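P800 reaction center core protein (Heliobacterium modesticaldum, PDB 5V8K) forms the core of a symmetric, homodimeric photosynthetic reaction center, holding bacteriochlorophyll g pigments across the membrane and, with its partner subunit, a [4Fe-4S] cluster. Local coordinates at residues R64-G69 with R236-S241; L133-Y138 with T164-H169; F220-W225 with L230-M235. One frame throughout, in Å; residues are numbered along the deposited sequence.

Contact 1: residues R64-G69 with R236-S241. With GBF (Bacteriochlorophyll g), chain J.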
# COMPACT_ATOMS: atom_id res chain seq x y z
N ARG A 64 34.85 3.37 11.17
CA ARG A 64 35.88 2.34 11.32
C ARG A 64 37.28 2.94 11.30
O ARG A 64 38.13 2.55 12.11
CB ARG A 64 35.73 1.28 10.24
CG ARG A 64 34.49 0.35 10.48
CD ARG A 64 34.89 -0.87 11.33
NE ARG A 64 35.36 -1.91 10.45
CZ ARG A 64 36.47 -2.64 10.58
NH1 ARG A 64 36.71 -3.57 9.67
NH2 ARG A 64 37.34 -2.44 11.56
N LEU A 65 37.54 3.90 10.39
CA LEU A 65 38.87 4.52 10.36
C LEU A 65 39.18 5.11 11.72
O LEU A 65 40.30 4.97 12.24
CB LEU A 65 38.95 5.62 9.31
CG LEU A 65 38.87 5.29 7.83
CD1 LEU A 65 39.11 6.54 7.03
CD2 LEU A 65 39.88 4.26 7.49
N TYR A 66 38.19 5.80 12.29
CA TYR A 66 38.30 6.38 13.61
C TYR A 66 38.68 5.34 14.65
O TYR A 66 39.60 5.54 15.45
CB TYR A 66 36.97 7.05 13.95
CG TYR A 66 36.89 7.52 15.36
CD1 TYR A 66 37.61 8.63 15.78
CD2 TYR A 66 36.09 6.86 16.29
CE1 TYR A 66 37.53 9.08 17.09
CE2 TYR A 66 36.01 7.29 17.59
CZ TYR A 66 36.72 8.40 17.97
OH TYR A 66 36.65 8.83 19.25
N GLN A 67 37.96 4.22 14.67
CA GLN A 67 38.24 3.17 15.65
C GLN A 67 39.63 2.58 15.45
O GLN A 67 40.25 2.11 16.41
CB GLN A 67 37.17 2.08 15.53
CG GLN A 67 37.30 0.94 16.57
CD GLN A 67 36.40 -0.24 16.27
OE1 GLN A 67 36.10 -0.54 15.11
NE2 GLN A 67 35.95 -0.91 17.31
N LEU A 68 40.15 2.59 14.22
CA LEU A 68 41.50 2.07 13.99
C LEU A 68 42.59 3.03 14.45
O LEU A 68 43.77 2.67 14.40
CB LEU A 68 41.69 1.76 12.52
CG LEU A 68 40.74 0.67 12.02
CD1 LEU A 68 40.51 0.82 10.55
CD2 LEU A 68 41.30 -0.70 12.34
N GLY A 69 42.23 4.20 14.96
CA GLY A 69 43.24 5.17 15.34
C GLY A 69 43.83 5.97 14.20
O GLY A 69 44.85 6.63 14.40
N ARG A 236 29.12 5.69 18.16
CA ARG A 236 28.64 6.85 18.91
C ARG A 236 29.73 7.92 19.00
O ARG A 236 29.47 9.10 18.77
CB ARG A 236 28.21 6.46 20.34
CG ARG A 236 26.94 5.63 20.48
CD ARG A 236 26.59 5.42 21.99
NE ARG A 236 27.57 4.58 22.66
CZ ARG A 236 28.50 5.01 23.51
NH1 ARG A 236 28.57 6.29 23.84
NH2 ARG A 236 29.37 4.15 24.04
N GLU A 237 30.94 7.51 19.37
CA GLU A 237 32.03 8.45 19.59
C GLU A 237 32.42 9.16 18.30
O GLU A 237 32.62 10.37 18.29
CB GLU A 237 33.24 7.72 20.16
CG GLU A 237 32.99 7.09 21.52
CD GLU A 237 33.36 7.99 22.64
OE1 GLU A 237 32.41 8.48 23.29
OE2 GLU A 237 34.58 8.21 22.86
N TYR A 238 32.56 8.41 17.20
CA TYR A 238 32.92 9.04 15.95
C TYR A 238 31.96 10.19 15.61
O TYR A 238 32.40 11.29 15.23
CB TYR A 238 32.98 8.01 14.82
CG TYR A 238 32.99 8.66 13.48
CD1 TYR A 238 34.13 9.30 13.02
CD2 TYR A 238 31.86 8.70 12.70
CE1 TYR A 238 34.14 9.95 11.78
CE2 TYR A 238 31.85 9.34 11.48
CZ TYR A 238 32.99 9.95 11.02
OH TYR A 238 33.00 10.61 9.81
N ALA A 239 30.66 9.96 15.76
CA ALA A 239 29.66 10.94 15.31
C ALA A 239 29.72 12.24 16.08
O ALA A 239 29.17 13.23 15.60
CB ALA A 239 28.23 10.38 15.42
N VAL A 240 30.38 12.28 17.24
CA VAL A 240 30.59 13.53 17.96
C VAL A 240 32.08 13.87 18.13
O VAL A 240 32.42 14.76 18.88
CB VAL A 240 29.87 13.52 19.32
CG1 VAL A 240 28.35 13.42 19.13
CG2 VAL A 240 30.36 12.37 20.19
N SER A 241 32.96 13.18 17.42
CA SER A 241 34.39 13.44 17.53
C SER A 241 34.77 14.68 16.73
O SER A 241 33.94 15.28 16.04
CB SER A 241 35.19 12.25 17.05
OG SER A 241 35.05 12.15 15.64
MG GBF J . 41.11 -4.50 4.29
CHA GBF J . 38.92 -2.68 6.34
CHB GBF J . 43.66 -3.43 6.14
CHC GBF J . 43.01 -6.71 2.47
CHD GBF J . 38.18 -5.98 2.82
NA GBF J . 41.29 -3.20 5.76
C1A GBF J . 40.41 -2.52 6.52
C2A GBF J . 40.91 -1.86 7.77
C3A GBF J . 42.39 -1.80 7.41
C4A GBF J . 42.45 -2.89 6.37
CMA GBF J . 42.85 -0.45 6.82
CAA GBF J . 40.68 -2.52 9.13
CBA GBF J . 41.10 -3.98 9.17
CGA GBF J . 40.12 -4.89 8.49
O1A GBF J . 38.93 -4.86 8.76
O2A GBF J . 40.67 -6.09 7.92
NB GBF J . 43.07 -5.06 4.38
C1B GBF J . 44.01 -4.47 5.14
C2B GBF J . 45.22 -5.09 4.94
C3B GBF J . 45.04 -5.99 3.91
C4B GBF J . 43.68 -5.90 3.53
CMB GBF J . 46.51 -4.82 5.69
CAB GBF J . 46.17 -6.83 3.44
CBB GBF J . 46.25 -7.63 2.41
NC GBF J . 40.68 -6.01 2.97
C1C GBF J . 41.55 -6.74 2.29
C2C GBF J . 41.22 -7.72 1.22
C3C GBF J . 39.80 -7.41 1.45
C4C GBF J . 39.53 -6.46 2.43
CMC GBF J . 41.76 -7.23 -0.12
CAC GBF J . 38.69 -8.05 0.68
CBC GBF J . 38.93 -9.11 -0.39
ND GBF J . 39.10 -4.45 4.44
C1D GBF J . 38.02 -4.98 3.89
C2D GBF J . 36.53 -4.55 4.36
C3D GBF J . 37.10 -3.68 5.29
C4D GBF J . 38.52 -3.60 5.36
CMD GBF J . 35.14 -4.93 3.99
CAD GBF J . 36.58 -2.72 6.29
OBD GBF J . 35.42 -2.41 6.70
CBD GBF J . 37.74 -1.99 6.91
CGD GBF J . 37.67 -0.52 6.69
O1D GBF J . 37.48 0.05 5.62
O2D GBF J . 37.82 0.34 7.80
CED GBF J . 37.58 1.69 7.44
C1 GBF J . 39.89 -6.84 7.01
C2 GBF J . 40.79 -7.59 6.05
C3 GBF J . 41.51 -8.64 6.45
C4 GBF J . 41.40 -9.06 7.87
C5 GBF J . 42.42 -9.37 5.47
C6 GBF J . 43.85 -9.42 5.99
C7 GBF J . 44.77 -10.05 4.96
C8 GBF J . 45.72 -10.95 5.28
C9 GBF J . 46.61 -11.56 4.22
C10 GBF J . 45.94 -11.40 6.70
O HOH W 1 36.56 6.84 21.26

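Contact 2: residues L133-Y138 with T164-H169. With GBF (Bacteriochlorophyll g), chain O.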
# COMPACT_ATOMS: atom_id res chain seq x y z
N LEU A 133 47.73 -9.65 17.06
CA LEU A 133 49.10 -9.15 17.11
C LEU A 133 49.18 -7.70 16.65
O LEU A 133 49.99 -6.91 17.16
CB LEU A 133 50.03 -10.02 16.25
CG LEU A 133 50.24 -11.48 16.65
CD1 LEU A 133 51.11 -12.17 15.61
CD2 LEU A 133 50.87 -11.59 18.01
N HIS A 134 48.36 -7.33 15.66
CA HIS A 134 48.32 -5.93 15.25
C HIS A 134 47.83 -5.04 16.38
O HIS A 134 48.42 -3.99 16.67
CB HIS A 134 47.43 -5.73 14.03
CG HIS A 134 47.18 -4.28 13.77
ND1 HIS A 134 47.99 -3.53 12.95
CD2 HIS A 134 46.29 -3.42 14.31
CE1 HIS A 134 47.57 -2.28 12.94
NE2 HIS A 134 46.55 -2.18 13.77
N MET A 135 46.70 -5.43 16.98
CA MET A 135 46.20 -4.72 18.15
C MET A 135 47.29 -4.60 19.21
O MET A 135 47.53 -3.51 19.75
CB MET A 135 45.00 -5.47 18.74
CG MET A 135 43.70 -5.47 17.89
SD MET A 135 42.37 -6.48 18.66
CE MET A 135 42.12 -5.50 20.13
N ALA A 136 47.97 -5.71 19.47
CA ALA A 136 48.89 -5.82 20.60
C ALA A 136 50.05 -4.84 20.45
O ALA A 136 50.38 -4.11 21.39
CB ALA A 136 49.44 -7.25 20.71
N PHE A 137 50.67 -4.82 19.28
CA PHE A 137 51.93 -4.11 19.09
C PHE A 137 51.77 -2.77 18.39
O PHE A 137 52.57 -1.86 18.64
CB PHE A 137 52.91 -4.99 18.30
CG PHE A 137 53.34 -6.24 19.03
CD1 PHE A 137 54.44 -6.24 19.88
CD2 PHE A 137 52.66 -7.43 18.85
CE1 PHE A 137 54.83 -7.40 20.53
CE2 PHE A 137 53.04 -8.58 19.50
CZ PHE A 137 54.12 -8.57 20.34
N TYR A 138 50.76 -2.60 17.53
CA TYR A 138 50.56 -1.35 16.81
C TYR A 138 49.33 -0.58 17.27
O TYR A 138 49.34 0.64 17.25
CB TYR A 138 50.49 -1.62 15.30
CG TYR A 138 51.77 -2.33 14.84
CD1 TYR A 138 52.94 -1.61 14.61
CD2 TYR A 138 51.81 -3.72 14.70
CE1 TYR A 138 54.12 -2.26 14.22
CE2 TYR A 138 52.97 -4.37 14.31
CZ TYR A 138 54.13 -3.64 14.08
OH TYR A 138 55.28 -4.29 13.70
N THR A 164 43.22 -7.93 26.91
CA THR A 164 42.50 -9.21 26.92
C THR A 164 41.68 -9.38 25.66
O THR A 164 41.43 -10.51 25.24
CB THR A 164 41.57 -9.36 28.14
OG1 THR A 164 40.57 -8.32 28.13
CG2 THR A 164 42.36 -9.29 29.42
N MET A 165 41.25 -8.28 25.05
CA MET A 165 40.54 -8.39 23.79
C MET A 165 41.49 -8.82 22.69
O MET A 165 41.10 -9.57 21.78
CB MET A 165 39.88 -7.06 23.44
CG MET A 165 39.09 -7.08 22.19
SD MET A 165 37.73 -8.26 22.25
CE MET A 165 36.56 -7.31 23.25
N ALA A 166 42.74 -8.36 22.74
CA ALA A 166 43.78 -8.92 21.89
C ALA A 166 43.98 -10.40 22.19
O ALA A 166 44.08 -11.22 21.27
CB ALA A 166 45.08 -8.15 22.06
N GLY A 167 44.09 -10.76 23.47
CA GLY A 167 44.21 -12.16 23.82
C GLY A 167 43.05 -13.00 23.29
O GLY A 167 43.25 -14.14 22.86
N ASN A 168 41.84 -12.43 23.29
CA ASN A 168 40.68 -13.14 22.76
C ASN A 168 40.89 -13.53 21.31
O ASN A 168 40.54 -14.64 20.89
CB ASN A 168 39.42 -12.29 22.91
CG ASN A 168 38.25 -12.86 22.16
OD1 ASN A 168 37.65 -13.85 22.58
ND2 ASN A 168 37.91 -12.26 21.02
N HIS A 169 41.50 -12.64 20.52
CA HIS A 169 41.73 -12.95 19.11
C HIS A 169 42.78 -14.03 18.94
O HIS A 169 42.57 -15.00 18.20
CB HIS A 169 42.13 -11.69 18.36
CG HIS A 169 41.00 -10.73 18.20
ND1 HIS A 169 40.55 -9.94 19.24
CD2 HIS A 169 40.19 -10.47 17.16
CE1 HIS A 169 39.54 -9.21 18.83
NE2 HIS A 169 39.30 -9.51 17.57
MG GBF O . 48.82 -4.06 10.59
CHA GBF O . 49.40 -0.64 10.01
CHB GBF O . 45.85 -3.72 9.22
CHC GBF O . 48.58 -7.50 10.87
CHD GBF O . 52.35 -4.31 11.21
NA GBF O . 47.81 -2.51 9.88
C1A GBF O . 48.01 -1.17 9.85
C2A GBF O . 47.11 -0.42 8.91
C3A GBF O . 45.87 -1.31 9.13
C4A GBF O . 46.56 -2.60 9.41
CMA GBF O . 45.02 -0.92 10.33
CAA GBF O . 47.67 -0.38 7.49
CBA GBF O . 46.68 -0.43 6.33
CGA GBF O . 47.37 -0.91 5.07
O1A GBF O . 48.56 -0.80 4.90
O2A GBF O . 46.62 -1.72 4.14
NB GBF O . 47.43 -5.43 9.97
C1B GBF O . 46.20 -5.10 9.59
C2B GBF O . 45.43 -6.25 9.51
C3B GBF O . 46.20 -7.29 9.99
C4B GBF O . 47.44 -6.72 10.32
CMB GBF O . 44.02 -6.33 8.99
CAB GBF O . 45.83 -8.72 10.12
CBB GBF O . 44.66 -9.32 9.99
NC GBF O . 50.17 -5.54 10.98
C1C GBF O . 49.91 -6.85 11.07
C2C GBF O . 50.93 -7.88 11.39
C3C GBF O . 51.95 -6.81 11.42
C4C GBF O . 51.50 -5.52 11.21
CMC GBF O . 50.64 -8.52 12.74
CAC GBF O . 53.40 -7.06 11.70
CBC GBF O . 53.96 -8.44 11.95
ND GBF O . 50.49 -2.91 10.63
C1D GBF O . 51.79 -2.99 10.88
C2D GBF O . 52.74 -1.67 10.82
C3D GBF O . 51.64 -0.91 10.48
C4D GBF O . 50.38 -1.56 10.36
CMD GBF O . 54.19 -1.31 11.01
CAD GBF O . 51.41 0.53 10.31
OBD GBF O . 52.15 1.54 10.14
CBD GBF O . 50.00 0.72 9.93
CGD GBF O . 49.30 1.63 10.89
O1D GBF O . 48.83 2.68 10.50
O2D GBF O . 49.19 1.24 12.30
CED GBF O . 48.01 1.45 13.07
C1 GBF O . 46.71 -1.48 2.75
C2 GBF O . 47.04 -2.78 2.06
C3 GBF O . 46.11 -3.56 1.51
C4 GBF O . 44.67 -3.19 1.58
C5 GBF O . 46.52 -4.85 0.85
C6 GBF O . 47.05 -4.68 -0.56
C7 GBF O . 47.22 -6.07 -1.13
C8 GBF O . 47.41 -6.30 -2.44
C9 GBF O . 47.44 -5.14 -3.40
C10 GBF O . 47.56 -7.72 -2.93

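Contact 3: residues F220-W225 with L230-M235. With GBF (Bacteriochlorophyll g), chain Y.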
# COMPACT_ATOMS: atom_id res chain seq x y z
N PHE A 220 22.09 -8.09 18.39
CA PHE A 220 22.01 -7.95 19.85
C PHE A 220 23.33 -7.41 20.42
O PHE A 220 23.33 -6.58 21.34
CB PHE A 220 21.64 -9.28 20.51
CG PHE A 220 20.15 -9.61 20.46
CD1 PHE A 220 19.57 -10.16 19.33
CD2 PHE A 220 19.35 -9.40 21.58
CE1 PHE A 220 18.21 -10.48 19.30
CE2 PHE A 220 17.99 -9.71 21.56
CZ PHE A 220 17.42 -10.25 20.41
N ALA A 221 24.47 -7.87 19.90
CA ALA A 221 25.75 -7.40 20.43
C ALA A 221 25.95 -5.90 20.16
O ALA A 221 26.53 -5.18 20.98
CB ALA A 221 26.89 -8.20 19.83
N MET A 222 25.48 -5.41 19.03
CA MET A 222 25.61 -3.98 18.75
C MET A 222 24.79 -3.11 19.69
O MET A 222 25.12 -1.93 19.86
CB MET A 222 25.21 -3.69 17.30
CG MET A 222 26.17 -4.17 16.27
SD MET A 222 25.57 -3.86 14.59
CE MET A 222 27.01 -4.26 13.56
N ILE A 223 23.71 -3.64 20.27
CA ILE A 223 22.95 -2.90 21.27
C ILE A 223 23.62 -3.01 22.64
O ILE A 223 23.63 -2.05 23.42
CB ILE A 223 21.50 -3.42 21.32
CG1 ILE A 223 20.79 -3.16 19.99
CG2 ILE A 223 20.71 -2.79 22.50
CD1 ILE A 223 19.44 -3.89 19.93
N ILE A 224 24.14 -4.18 22.97
CA ILE A 224 24.55 -4.52 24.32
C ILE A 224 26.02 -4.21 24.56
O ILE A 224 26.39 -3.71 25.62
CB ILE A 224 24.22 -6.00 24.61
CG1 ILE A 224 22.69 -6.19 24.63
CG2 ILE A 224 24.79 -6.45 25.93
CD1 ILE A 224 22.24 -7.63 24.64
N TRP A 225 26.89 -4.47 23.58
CA TRP A 225 28.34 -4.27 23.73
C TRP A 225 28.67 -2.93 23.10
O TRP A 225 28.99 -2.82 21.92
CB TRP A 225 29.12 -5.43 23.12
CG TRP A 225 30.63 -5.32 23.18
CD1 TRP A 225 31.50 -5.51 22.15
CD2 TRP A 225 31.44 -5.02 24.33
NE1 TRP A 225 32.80 -5.36 22.58
CE2 TRP A 225 32.78 -5.06 23.92
CE3 TRP A 225 31.15 -4.75 25.67
CZ2 TRP A 225 33.84 -4.80 24.79
CZ3 TRP A 225 32.19 -4.51 26.54
CH2 TRP A 225 33.53 -4.51 26.09
N LEU A 230 36.47 -0.92 22.18
CA LEU A 230 36.51 -2.37 22.05
C LEU A 230 35.16 -2.96 21.68
O LEU A 230 35.03 -4.19 21.58
CB LEU A 230 37.01 -2.99 23.36
CG LEU A 230 38.35 -2.45 23.91
CD1 LEU A 230 38.71 -3.12 25.21
CD2 LEU A 230 39.47 -2.68 22.88
N GLY A 231 34.15 -2.12 21.48
CA GLY A 231 32.81 -2.56 21.10
C GLY A 231 32.23 -1.63 20.05
O GLY A 231 32.97 -0.89 19.42
N PHE A 232 30.93 -1.62 19.86
CA PHE A 232 30.32 -0.82 18.81
C PHE A 232 30.03 0.60 19.24
O PHE A 232 29.43 1.36 18.48
CB PHE A 232 29.03 -1.51 18.33
CG PHE A 232 29.26 -2.86 17.81
CD1 PHE A 232 29.70 -3.03 16.51
CD2 PHE A 232 29.06 -3.96 18.62
CE1 PHE A 232 29.94 -4.29 16.01
CE2 PHE A 232 29.29 -5.22 18.13
CZ PHE A 232 29.74 -5.38 16.83
N GLY A 233 30.46 1.00 20.44
CA GLY A 233 30.42 2.41 20.83
C GLY A 233 31.31 3.31 19.99
O GLY A 233 31.22 4.55 20.11
N PHE A 234 32.17 2.75 19.14
CA PHE A 234 33.00 3.63 18.33
C PHE A 234 32.14 4.42 17.36
O PHE A 234 32.54 5.49 16.92
CB PHE A 234 34.09 2.84 17.60
CG PHE A 234 33.58 1.97 16.47
CD1 PHE A 234 33.46 2.49 15.18
CD2 PHE A 234 33.24 0.63 16.68
CE1 PHE A 234 33.02 1.74 14.14
CE2 PHE A 234 32.78 -0.18 15.60
CZ PHE A 234 32.66 0.38 14.33
N MET A 235 30.95 3.92 17.04
CA MET A 235 30.05 4.64 16.14
C MET A 235 29.35 5.79 16.85
O MET A 235 29.06 6.80 16.20
CB MET A 235 29.02 3.68 15.55
CG MET A 235 29.51 2.91 14.34
SD MET A 235 28.26 1.71 13.79
CE MET A 235 28.63 0.27 14.81
MG GBF Y . 16.39 -9.58 24.97
CHA GBF Y . 18.86 -7.77 26.64
CHB GBF Y . 14.91 -6.69 24.23
CHC GBF Y . 14.48 -11.46 22.81
CHD GBF Y . 18.66 -12.38 25.20
NA GBF Y . 16.78 -7.67 25.37
C1A GBF Y . 17.62 -7.05 26.21
C2A GBF Y . 17.65 -5.54 26.17
C3A GBF Y . 16.21 -5.33 25.75
C4A GBF Y . 15.96 -6.63 25.07
CMA GBF Y . 15.30 -5.18 26.98
CAA GBF Y . 18.64 -4.79 25.28
CBA GBF Y . 18.80 -5.44 23.91
CGA GBF Y . 17.70 -5.08 22.94
O1A GBF Y . 17.12 -4.01 22.95
O2A GBF Y . 17.43 -5.99 21.85
NB GBF Y . 14.91 -9.11 23.68
C1B GBF Y . 14.37 -7.89 23.55
C2B GBF Y . 13.32 -7.99 22.64
C3B GBF Y . 13.21 -9.31 22.25
C4B GBF Y . 14.20 -10.01 22.95
CMB GBF Y . 12.44 -6.87 22.13
CAB GBF Y . 12.18 -9.70 21.27
CBB GBF Y . 11.98 -10.82 20.65
NC GBF Y . 16.56 -11.46 24.21
C1C GBF Y . 15.69 -12.07 23.40
C2C GBF Y . 15.78 -13.48 22.94
C3C GBF Y . 17.04 -13.59 23.69
C4C GBF Y . 17.44 -12.47 24.40
CMC GBF Y . 14.58 -14.24 23.53
CAC GBF Y . 17.86 -14.83 23.73
CBC GBF Y . 17.47 -16.07 22.99
ND GBF Y . 18.22 -10.08 25.67
C1D GBF Y . 19.06 -11.10 25.79
C2D GBF Y . 20.48 -10.97 26.55
C3D GBF Y . 20.19 -9.65 26.79
C4D GBF Y . 18.97 -9.12 26.32
CMD GBF Y . 21.65 -11.84 26.89
CAD GBF Y . 20.80 -8.62 27.65
OBD GBF Y . 21.99 -8.42 28.05
CBD GBF Y . 19.99 -7.37 27.50
CGD GBF Y . 19.51 -6.94 28.85
O1D GBF Y . 18.46 -7.37 29.35
O2D GBF Y . 20.34 -6.04 29.58
CED GBF Y . 19.90 -5.68 30.88
C1 GBF Y . 16.40 -5.69 20.91
C2 GBF Y . 16.60 -6.57 19.72
C3 GBF Y . 15.73 -6.59 18.72
C4 GBF Y . 14.50 -5.75 18.80
C5 GBF Y . 15.97 -7.47 17.52
C6 GBF Y . 15.00 -8.67 17.57
C7 GBF Y . 15.14 -9.54 16.33
C8 GBF Y . 15.09 -10.89 16.37
C9 GBF Y . 14.86 -11.64 17.67
C10 GBF Y . 15.18 -11.74 15.13
C11 GBF Y . 16.24 -11.36 14.16
C12 GBF Y . 16.48 -12.46 13.14
C13 GBF Y . 17.53 -12.41 12.30
C14 GBF Y . 17.72 -13.52 11.31
C15 GBF Y . 18.52 -11.26 12.32

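Contact 1: residues R64-G69 with R236-S241
Y66 and Y238 bring their backbones closest, with CA atoms 6.4 Å apart, where the last turn of helix 58-67 meets helix 234-240; beyond it G69, at positive phi, completes a Schellman motif with bonds back into that turn. No direct hydrogen bond crosses, and the Y66 ring carries most of the contact. With CG anti to the backbone N (chi1 172°), this ring lies against the other helix, and CA of Y238 sits over its face, 4.1 Å from the centroid, as a CH-pi contact. CB of Y238 touches CD2 of Y66 at 3.6 Å, while the two phenol rings meet obliquely, their planes 52° apart. Further along the ring, CB of S241 approaches CE1 and CB of E237 approaches OH. One water bridges the two polar ends, 2.8 Å from Y66 OH and donating to E237 OE2 at 2.9 Å. A leucine in place of Y66 would probably leave this water without its phenol partner and Y238 CA without the ring face it rests on. Behind the interface, R64 NH1 donates to O1A of the bacteriochlorophyll of chain J over 2.7 Å, tying the same helical turn to pigment. Y238 packs on Y62 and A63 of helix 58-67, while L248 of helix 246-254 meets Y238 and A252 of that helix meets A239 and V240, so helix 234-240 touches both helices.

Contact 2: residues L133-Y138 with T164-H169
M135 makes all the side-chain contacts that join the end of helix 113-137 to the start of helix 162-186, and they are of two kinds, apolar and sulfur-aromatic. In the apolar group, CE of M135 lies 4.0 Å from CG of M165 and also reaches the backbone N of A166, while the CB atoms of M135 and A166 face each other at 4.3 Å. The sulfur-aromatic contact is made by SD of M135, which stands over one face of the H169 imidazole, 4.2 Å from its centroid and offset toward the rim. The M135 chain is extended as far as SD and then bends (chi3 65°), turning CE toward M165 and A166. Hydrogen bonding fixes the imidazole from within its own helix: H169 ND1 donates to M165 O at 2.6 Å, with the acceptor close to the ring plane. This bond limits rotation of the ring and directs NE2 to the magnesium of another bacteriochlorophyll. Metal coordination also occurs on the flank of the first helix, where H134 ND1 lies 2.6 Å from the magnesium of the bacteriochlorophyll of chain O. The Y138 ring lies over that same macrocycle, with CE2 only 3.2 Å from CHD. W131 stacks on H134 and meets H169 edge-to-face, linking the two histidines. The successive, predicted transmembrane helices run nearly antiparallel: the axes of the short segments 133-137 and 164-169 approach to 8.8 Å, their directions 156° apart. Magnesium ligation by histidines, here H134 and H169, is characteristic of the antenna part of type I reaction centers.

Contact 3: residues F220-W225 with L230-M235
M222 presents its CG as a knob over the middle of the F232 ring, 3.5 Å from the centroid and only 3° off the ring normal. The chain continues extended past CG, carrying CE across to F232 CE1 at 3.8 Å; SD lies oblique to the ring, a Met-aromatic contact. F232 in turn fills a shallow hollow made by the last turn of helix 200-224 and the W225 carbonyl just beyond it, where its CD2 meets CA of M222, its CE2 faces CB of A221, and O of W225 lies near the ring edge. The backbone closes this fit, F232 N donating to W225 O over 3.1 Å in a nearly straight bond. A second interlock lies beside the first. In W225, a chi1 of 178° sends the indole away from its own amide N, toward L230 and G231, and its NE1 donates to L230 O at 2.7 Å. That bond is bent, and the donor stands above the carbonyl plane. CA of G231 covers the indole face just 3.2 Å from NE1, a fit probably open to glycine alone, since a modelled CB would fall 2.9 Å from NE1. CZ2 of W225 completes the match against CB of L230. On the other flank of helix 200-224, F220, I223 and I224 pack on the bacteriochlorophyll of chain Y. Around this turn, M222 reaches I264 and H267 of helix 258-291, W225 leans on M165 of helix 162-186, and F234, near the start of helix 234-240, packs against helix 58-67.

Contacts 2 and 3 come in series along the chain, and both are nested inside the loop closed by contact 1. Contacts 1 and 3 share helix 234-240, their centres about 13 Å apart, and touch where F234 packs on R64 and Q67. Contact 2 lies about 18 Å from contact 3 and 19 Å from contact 1, between centres. It reaches contact 3 through CE of M165, 4.0 Å from CZ2 of W225, whereas contacts 1 and 2 do not touch. Contacts 2 and 3 join elements consecutive in the chain, while contact 1 ties helix 58-67 to distant helix 234-240. All lie on one side of the chain's centre and border bacteriochlorophyll, so packing and pigment placement are probably coupled.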